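Side-chain contacts in putative outer membrane protein (LpxR) (Salmonella typhimurium, PDB 3FID), which acts as a lipid A deacylase of the outer membrane, probably removing acyl chains from the lipid anchor of lipopolysaccharide: residues S91-T94 against N95-Y99; N9-G13 against I14-S18. All blocks are in the same frame, centred on the assembly; numbering follows the deposited sequence.

Together the two contacts illustrate how one membrane barrel uses short-range side-chain pairing for different ends. Contact 1 closes a hairpin of the barrel wall, and contact 2 shapes the loop and helix start that follow strand 2-9. They lie on opposite sides of the chain's centre, 34 Å apart between centres and about 24 Å between nearest atoms, without touching. Each borders a different bound detergent molecule: Trp-96 and Leu-97 at contact 1, and Ile-14, Phe-15 and Ser-18 at contact 2. Metal is bound directly in contact 2, where Asp-10 holds a zinc ion, whereas in contact 1 the side chain of Arg-98 stays about 14 Å from a zinc.

Contact 1: S91-T94 against N95-Y99; sequences SLAT and NWLRY
Ser-91 and Tyr-99 form an antiparallel hydrogen-bonded pair, with Ser-91 N 2.8 Å from Tyr-99 O and Tyr-99 N 2.9 Å from Ser-91 O, while Leu-92 and Arg-98 next to them make a non-hydrogen-bonded pair. On the face of Ser-91 the phenol of Tyr-99 folds back across the hairpin. Its CG stands between the backbone N and the carbonyl carbon (chi1 72°), which brings the ring beneath Ser-91 CB, 4.2 Å from the ring centroid and 28° off its normal: a CH-pi contact over the face. Ala-93 CB comes to the same ring at its edge, 3.7 Å from CE2, and also touches Leu-97 CD2 at 3.8 Å. The phenol oxygen is hydrogen-bonded to Trp-89 NE1, and Ser-91 OG pairs with Ser-49 OG on the neighbouring strand. This is the tight end of the hairpin joining strands 80-94 and 97-108, part of an outer-membrane beta-barrel. Where the chain reverses, Leu-97 O receives two weak bonds, a bent one from Ala-93 N and a long one from Thr-94 N. Trp-96 and Leu-97 touch a bound detergent, consistent with a lipid-facing outer surface. The other face is different in character. A bend at chi3 (-68°) turns the Arg-98 guanidinium so that Leu-92 CD2 rests over its centre, 3.4 Å from NH1. Flat against this methyl group, the guanidinium directs its nitrogens elsewhere: NH2 bonds to Asn-90 OD1 and His-209 ND1, and NE to Ser-195 OG.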
loop_
_atom_site.group_PDB
_atom_site.type_symbol
_atom_site.label_atom_id
_atom_site.label_comp_id
_atom_site.label_asym_id
_atom_site.label_seq_id
_atom_site.Cartn_x
_atom_site.Cartn_y
_atom_site.Cartn_z
ATOM N N SER A 91 18.519 0.438 -2.105
ATOM C CA SER A 91 19.862 0.076 -2.544
ATOM C C SER A 91 20.176 -1.420 -2.466
ATOM O O SER A 91 19.817 -2.084 -1.508
ATOM C CB SER A 91 20.885 0.841 -1.712
ATOM O OG SER A 91 22.186 0.468 -2.099
ATOM N N LEU A 92 20.840 -1.931 -3.500
ATOM C CA LEU A 92 21.474 -3.241 -3.409
ATOM C C LEU A 92 22.817 -3.050 -2.698
ATOM O O LEU A 92 23.754 -2.493 -3.274
ATOM C CB LEU A 92 21.661 -3.864 -4.797
ATOM C CG LEU A 92 20.382 -4.102 -5.618
ATOM C CD1 LEU A 92 20.709 -4.872 -6.873
ATOM C CD2 LEU A 92 19.317 -4.853 -4.827
ATOM N N ALA A 93 22.894 -3.459 -1.440
ATOM C CA ALA A 93 24.151 -3.394 -0.678
ATOM C C ALA A 93 25.166 -4.349 -1.277
ATOM O O ALA A 93 26.376 -4.022 -1.382
ATOM C CB ALA A 93 23.921 -3.720 0.770
ATOM N N THR A 94 24.671 -5.514 -1.684
ATOM C CA THR A 94 25.454 -6.531 -2.375
ATOM C C THR A 94 24.526 -7.318 -3.343
ATOM O O THR A 94 23.354 -6.964 -3.479
ATOM C CB THR A 94 26.069 -7.464 -1.317
ATOM O OG1 THR A 94 26.697 -8.569 -1.957
ATOM C CG2 THR A 94 24.986 -7.973 -0.435
ATOM N N ASN A 95 25.036 -8.368 -4.000
ATOM C CA ASN A 95 24.210 -9.275 -4.840
ATOM C C ASN A 95 23.218 -10.132 -4.045
ATOM O O ASN A 95 22.352 -10.799 -4.624
ATOM C CB ASN A 95 25.082 -10.217 -5.687
ATOM C CG ASN A 95 25.261 -9.746 -7.149
ATOM O OD1 ASN A 95 25.203 -8.547 -7.471
ATOM N ND2 ASN A 95 25.509 -10.708 -8.036
ATOM N N TRP A 96 23.364 -10.119 -2.724
ATOM C CA TRP A 96 22.550 -10.951 -1.843
ATOM C C TRP A 96 21.726 -10.152 -0.818
ATOM O O TRP A 96 21.036 -10.758 -0.011
ATOM C CB TRP A 96 23.410 -12.001 -1.123
ATOM C CG TRP A 96 24.542 -11.397 -0.357
ATOM C CD1 TRP A 96 25.808 -11.134 -0.832
ATOM C CD2 TRP A 96 24.534 -10.970 1.023
ATOM N NE1 TRP A 96 26.580 -10.559 0.163
ATOM C CE2 TRP A 96 25.828 -10.451 1.309
ATOM C CE3 TRP A 96 23.565 -10.976 2.042
ATOM C CZ2 TRP A 96 26.174 -9.939 2.570
ATOM C CZ3 TRP A 96 23.918 -10.469 3.310
ATOM C CH2 TRP A 96 25.210 -9.951 3.553
ATOM N N LEU A 97 21.803 -8.814 -0.860
ATOM C CA LEU A 97 21.087 -7.956 0.094
ATOM C C LEU A 97 20.519 -6.708 -0.582
ATOM O O LEU A 97 21.241 -6.004 -1.284
ATOM C CB LEU A 97 22.008 -7.510 1.232
ATOM C CG LEU A 97 21.238 -7.034 2.473
ATOM C CD1 LEU A 97 21.130 -8.174 3.487
ATOM C CD2 LEU A 97 21.825 -5.795 3.106
ATOM N N ARG A 98 19.226 -6.447 -0.370
ATOM C CA ARG A 98 18.631 -5.149 -0.672
ATOM C C ARG A 98 18.183 -4.469 0.630
ATOM O O ARG A 98 17.657 -5.126 1.524
ATOM C CB ARG A 98 17.453 -5.285 -1.647
ATOM C CG ARG A 98 16.660 -3.976 -1.860
ATOM C CD ARG A 98 15.415 -4.186 -2.714
ATOM N NE ARG A 98 15.711 -4.515 -4.113
ATOM C CZ ARG A 98 16.090 -3.643 -5.044
ATOM N NH1 ARG A 98 16.303 -4.066 -6.286
ATOM N NH2 ARG A 98 16.303 -2.360 -4.739
ATOM N N TYR A 99 18.422 -3.161 0.756
ATOM C CA TYR A 99 17.821 -2.411 1.869
ATOM C C TYR A 99 17.184 -1.085 1.419
ATOM O O TYR A 99 17.520 -0.527 0.364
ATOM C CB TYR A 99 18.811 -2.203 3.019
ATOM C CG TYR A 99 19.893 -1.207 2.701
ATOM C CD1 TYR A 99 19.769 0.124 3.096
ATOM C CD2 TYR A 99 21.036 -1.595 1.988
ATOM C CE1 TYR A 99 20.764 1.065 2.787
ATOM C CE2 TYR A 99 22.027 -0.669 1.656
ATOM C CZ TYR A 99 21.884 0.654 2.066
ATOM O OH TYR A 99 22.857 1.574 1.772
#

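Contact 2: N9-G13 against I14-S18; sequences NDDAG and IFQPS. With ZN (zinc ion), chain G; CXE (pentaethylene glycol monodecyl ether), chain J.
Gln-16, the first residue of helix 16-23, reaches back to the loop before it and takes the backbone N-H of Ala-12 with its side-chain oxygen. The chain first extends, with CG opposite the backbone N (chi1 -162°), and then bends at chi2 (74°), so that the amide doubles back over Ala-12. OE1 receives Ala-12 N at 2.8 Å in a nearly straight bond (171° at the hydrogen), the donor being tilted from the carbonyl plane. A water donates to both OE1 and Asp-11 OD1, tying together two side chains that cross at about a right angle. At the other end of the amide, NE2 bonds to Asn-20 OD1 and to a second water. The preceding loop is folded by two successive Asx turns: Asn-9 OD1 accepts Asp-11 N at 2.9 Å, and Asp-11 OD1 accepts Gly-13 N at 3.0 Å from above its carboxylate plane. Two i+3 to i backbone bonds, Phe-15 N to Ala-12 O and Gln-16 N to Gly-13 O, form a 3-10 turn that leads into helix 16-23. Ala-12 CB, directed at the helix start, lies 4.3 Å from Phe-15 CB. Beyond it the Phe-15 ring takes Ile-14 CG1 over one face and meets the detergent near its plane, CD2 being 3.8 Å from C8. Ser-18 OG approaches the same alkyl chain, 3.4 Å from C7. Asp-10 points away from the helix and binds zinc through OD2 at 2.3 Å, Thr-34 O being another ligand. The Asn-9 turn closes over Asp-10, and the second water links its carbonyl oxygen to Gln-16 NE2; together these probably steady the backbone that carries the zinc-binding carboxylate.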
loop_
_atom_site.group_PDB
_atom_site.type_symbol
_atom_site.label_atom_id
_atom_site.label_comp_id
_atom_site.label_asym_id
_atom_site.label_seq_id
_atom_site.Cartn_x
_atom_site.Cartn_y
_atom_site.Cartn_z
ATOM N N ASN A 9 -7.960 0.735 -5.229
ATOM C CA ASN A 9 -9.403 0.739 -5.068
ATOM C C ASN A 9 -9.850 -0.618 -4.482
ATOM O O ASN A 9 -9.330 -1.677 -4.864
ATOM C CB ASN A 9 -10.089 1.010 -6.417
ATOM C CG ASN A 9 -11.504 1.606 -6.272
ATOM O OD1 ASN A 9 -12.243 1.331 -5.311
ATOM N ND2 ASN A 9 -11.879 2.423 -7.244
ATOM N N ASP A 10 -10.803 -0.572 -3.550
ATOM C CA ASP A 10 -11.409 -1.819 -3.088
ATOM C C ASP A 10 -12.347 -2.393 -4.162
ATOM O O ASP A 10 -12.584 -3.618 -4.196
ATOM C CB ASP A 10 -12.113 -1.663 -1.725
ATOM C CG ASP A 10 -13.264 -0.691 -1.768
ATOM O OD1 ASP A 10 -14.360 -1.037 -1.317
ATOM O OD2 ASP A 10 -13.097 0.435 -2.231
ATOM N N ASP A 11 -12.877 -1.511 -5.029
ATOM C CA ASP A 11 -13.636 -1.925 -6.221
ATOM C C ASP A 11 -12.653 -2.237 -7.349
ATOM O O ASP A 11 -12.017 -1.333 -7.916
ATOM C CB ASP A 11 -14.633 -0.822 -6.649
ATOM C CG ASP A 11 -15.391 -1.151 -7.947
ATOM O OD1 ASP A 11 -15.213 -2.231 -8.545
ATOM O OD2 ASP A 11 -16.187 -0.290 -8.376
ATOM N N ALA A 12 -12.515 -3.510 -7.694
ATOM C CA ALA A 12 -11.415 -3.914 -8.583
ATOM C C ALA A 12 -11.880 -3.955 -10.029
ATOM O O ALA A 12 -11.106 -4.313 -10.910
ATOM C CB ALA A 12 -10.828 -5.299 -8.160
ATOM N N GLY A 13 -13.152 -3.605 -10.273
ATOM C CA GLY A 13 -13.665 -3.516 -11.646
ATOM C C GLY A 13 -13.526 -4.829 -12.379
ATOM O O GLY A 13 -13.977 -5.848 -11.875
ATOM N N ILE A 14 -12.901 -4.827 -13.562
ATOM C CA ILE A 14 -12.814 -6.066 -14.345
ATOM C C ILE A 14 -11.936 -7.130 -13.688
ATOM O O ILE A 14 -11.985 -8.305 -14.074
ATOM C CB ILE A 14 -12.329 -5.872 -15.820
ATOM C CG1 ILE A 14 -10.923 -5.275 -15.879
ATOM C CG2 ILE A 14 -13.356 -5.055 -16.633
ATOM C CD1 ILE A 14 -10.195 -5.491 -17.226
ATOM N N PHE A 15 -11.131 -6.705 -12.716
ATOM C CA PHE A 15 -10.296 -7.620 -11.932
ATOM C C PHE A 15 -10.964 -8.158 -10.654
ATOM O O PHE A 15 -10.356 -8.941 -9.890
ATOM C CB PHE A 15 -8.951 -6.955 -11.603
ATOM C CG PHE A 15 -8.232 -6.398 -12.825
ATOM C CD1 PHE A 15 -8.157 -5.025 -13.022
ATOM C CD2 PHE A 15 -7.641 -7.252 -13.759
ATOM C CE1 PHE A 15 -7.498 -4.490 -14.131
ATOM C CE2 PHE A 15 -6.985 -6.727 -14.885
ATOM C CZ PHE A 15 -6.925 -5.344 -15.057
ATOM N N GLN A 16 -12.219 -7.771 -10.421
ATOM C CA GLN A 16 -12.933 -8.266 -9.246
ATOM C C GLN A 16 -13.118 -9.789 -9.191
ATOM O O GLN A 16 -12.953 -10.399 -8.125
ATOM C CB GLN A 16 -14.311 -7.590 -9.108
ATOM C CG GLN A 16 -14.887 -7.752 -7.697
ATOM C CD GLN A 16 -14.191 -6.858 -6.676
ATOM O OE1 GLN A 16 -14.139 -5.632 -6.838
ATOM N NE2 GLN A 16 -13.662 -7.468 -5.612
ATOM N N PRO A 17 -13.523 -10.418 -10.322
ATOM C CA PRO A 17 -13.621 -11.865 -10.219
ATOM C C PRO A 17 -12.293 -12.546 -9.881
ATOM O O PRO A 17 -12.314 -13.550 -9.186
ATOM C CB PRO A 17 -14.097 -12.293 -11.600
ATOM C CG PRO A 17 -14.788 -11.040 -12.189
ATOM C CD PRO A 17 -13.959 -9.908 -11.646
ATOM N N SER A 18 -11.162 -12.036 -10.380
ATOM C CA SER A 18 -9.861 -12.623 -10.044
ATOM C C SER A 18 -9.569 -12.408 -8.557
ATOM O O SER A 18 -9.184 -13.340 -7.855
ATOM C CB SER A 18 -8.732 -12.025 -10.884
ATOM O OG SER A 18 -8.954 -12.319 -12.254
HETATM ZN ZN ZN G . -13.454 2.714 -2.140
HETATM C C1 CXE J . -0.647 -12.456 -10.959
HETATM C C2 CXE J . -1.640 -11.479 -11.547
HETATM C C3 CXE J . -2.742 -12.254 -12.248
HETATM C C4 CXE J . -3.867 -11.331 -12.678
HETATM C C5 CXE J . -4.911 -12.101 -13.470
HETATM C C6 CXE J . -6.083 -11.193 -13.809
HETATM C C7 CXE J . -6.933 -11.739 -14.954
HETATM C C8 CXE J . -7.760 -10.609 -15.549
HETATM C C9 CXE J . -9.073 -11.114 -16.120
HETATM C C10 CXE J . -9.842 -9.964 -16.752
HETATM O O11 CXE J . -10.743 -10.518 -17.702
HETATM C C12 CXE J . -11.485 -9.526 -18.417
HETATM C C13 CXE J . -12.623 -10.238 -19.132
HETATM O O HOH W 1 -12.641 -6.092 -3.107
HETATM O O HOH W 2 -16.288 -4.463 -7.909
#